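Tryptophan halogenase (Shewanella frigidimarina, PDB 2PYX) probably binds FAD and is likely to act as a flavin-dependent halogenase of the monooxygenase type on tryptophan or a related substrate. Local coordinates at residues 125-130 with 485-490. Numbering follows the deposited sequence.
Sequences CPYWLP and SMQQLA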
# COMPACT_ATOMS: atom_id res chain seq x y z
N CYS A 125 2.84 8.21 23.07
CA CYS A 125 2.78 9.49 22.40
C CYS A 125 2.58 10.69 23.33
O CYS A 125 3.39 11.62 23.30
CB CYS A 125 1.76 9.41 21.25
SG CYS A 125 1.67 10.89 20.23
N PRO A 126 1.52 10.72 24.15
CA PRO A 126 1.38 11.90 25.02
C PRO A 126 2.52 12.08 26.04
O PRO A 126 2.73 13.21 26.49
CB PRO A 126 0.05 11.66 25.74
CG PRO A 126 -0.18 10.23 25.64
CD PRO A 126 0.38 9.81 24.31
N TYR A 127 3.20 10.99 26.40
CA TYR A 127 4.39 11.07 27.27
C TYR A 127 5.62 11.62 26.57
O TYR A 127 6.52 12.17 27.22
CB TYR A 127 4.65 9.68 27.92
CG TYR A 127 3.45 9.27 28.76
CD1 TYR A 127 3.33 9.66 30.10
CD2 TYR A 127 2.38 8.58 28.19
CE1 TYR A 127 2.17 9.36 30.84
CE2 TYR A 127 1.23 8.27 28.94
CZ TYR A 127 1.15 8.65 30.28
OH TYR A 127 -0.03 8.33 30.96
N TRP A 128 5.68 11.44 25.24
CA TRP A 128 6.75 12.01 24.45
C TRP A 128 6.56 13.52 24.24
O TRP A 128 7.52 14.29 24.17
CB TRP A 128 6.89 11.27 23.10
CG TRP A 128 7.59 12.11 22.11
CD1 TRP A 128 8.94 12.29 22.00
CD2 TRP A 128 7.00 12.98 21.16
NE1 TRP A 128 9.21 13.17 21.01
CE2 TRP A 128 8.03 13.64 20.49
CE3 TRP A 128 5.67 13.28 20.83
CZ2 TRP A 128 7.78 14.57 19.49
CZ3 TRP A 128 5.44 14.18 19.83
CH2 TRP A 128 6.47 14.82 19.17
N LEU A 129 5.31 13.95 24.13
CA LEU A 129 4.99 15.28 23.68
C LEU A 129 5.77 16.42 24.39
O LEU A 129 6.25 17.34 23.71
CB LEU A 129 3.46 15.44 23.78
CG LEU A 129 2.79 16.55 23.02
CD1 LEU A 129 3.05 16.46 21.53
CD2 LEU A 129 1.29 16.50 23.34
N PRO A 130 5.89 16.37 25.73
CA PRO A 130 6.67 17.44 26.38
C PRO A 130 8.12 17.53 25.92
O PRO A 130 8.77 18.55 26.16
CB PRO A 130 6.62 17.08 27.87
CG PRO A 130 5.45 16.17 28.02
CD PRO A 130 5.37 15.40 26.72
N SER A 485 2.65 7.11 38.15
CA SER A 485 2.89 5.70 37.85
C SER A 485 3.08 5.50 36.34
O SER A 485 3.95 4.72 35.90
CB SER A 485 1.79 4.80 38.37
OG SER A 485 0.52 5.09 37.85
N MSE A 486 2.28 6.23 35.56
CA MSE A 486 2.29 6.09 34.10
C MSE A 486 3.50 6.82 33.51
O MSE A 486 4.11 6.35 32.55
CB MSE A 486 1.01 6.65 33.49
CG MSE A 486 -0.27 5.95 33.90
SE MSE A 486 -0.56 4.14 33.21
CE MSE A 486 -2.46 4.03 33.74
N GLN A 487 3.84 7.97 34.08
CA GLN A 487 5.06 8.64 33.71
C GLN A 487 6.24 7.69 33.91
O GLN A 487 7.16 7.62 33.09
CB GLN A 487 5.27 9.87 34.57
CG GLN A 487 6.46 10.65 34.18
CD GLN A 487 6.34 11.20 32.78
OE1 GLN A 487 5.32 11.81 32.46
NE2 GLN A 487 7.36 10.95 31.94
N GLN A 488 6.24 6.97 35.04
CA GLN A 488 7.31 6.03 35.36
C GLN A 488 7.35 4.84 34.39
O GLN A 488 8.43 4.46 33.95
CB GLN A 488 7.19 5.56 36.82
CG GLN A 488 7.41 6.71 37.82
CD GLN A 488 6.65 6.50 39.15
OE1 GLN A 488 6.22 5.39 39.47
NE2 GLN A 488 6.47 7.58 39.90
N LEU A 489 6.19 4.30 34.04
CA LEU A 489 6.08 3.25 33.01
C LEU A 489 6.61 3.78 31.69
O LEU A 489 7.48 3.16 31.05
CB LEU A 489 4.64 2.80 32.84
CG LEU A 489 4.38 1.74 31.77
CD1 LEU A 489 5.32 0.52 31.88
CD2 LEU A 489 2.97 1.32 31.82
N ALA A 490 6.12 4.96 31.29
CA ALA A 490 6.61 5.58 30.05
C ALA A 490 8.13 5.69 30.02
O ALA A 490 8.76 5.34 29.01
CB ALA A 490 5.95 6.96 29.85
O HOH W 1 6.95 12.27 29.72
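Tyr127 makes a mainly apolar, helix-to-helix packing contact with Met486 and Ala490, with Gln487 at its ring edge, joining the short helix 125-128 to the first turns of the long helix 484-507. The centre of the contact is about 31 Å from the centre of the chain. Tyr127 is the one residue of 125-130 whose side chain touches 485-490. CG of Tyr127 stands anti to its own carbonyl carbon (chi1 -61°), and the ring runs out to the neighbouring helix. The methyl of Ala490 meets the root of the ring, with CB 3.6 Å from CG of Tyr127. One turn earlier, CB of Met486, a selenomethionine, lies 3.2 Å from the phenol OH of Tyr127. The third neighbour comes in at the ring edge: OE1 of Gln487 lies near the ring plane, 3.8 Å from CD1 of Tyr127. The Gln487 chain bends at chi2 (63°), and its amide plane is turned 62° from the ring. A water adds a polar link beside the ring. It donates to the backbone O of Tyr127 at 2.5 Å and accepts from NE2 of Gln487 at 2.6 Å, both short distances. Val482 and Phe494 also touch the Tyr127 side chain. With alanine here the phenol would be gone, which is likely to leave a gap between the helices and Ala490 CB and Met486 CB without their ring partner. Trp128 starts away from 485-490; its ring meets those of Phe137 and Tyr470, and its side chain also touches Phe494 further along helix 484-507. The contact lies away from the predicted flavin and substrate sites. It is peripheral long-range helix-helix packing, a tyrosine from a short helix lying against Met486 and Ala490, i and i+4 on one face of helix 484-507.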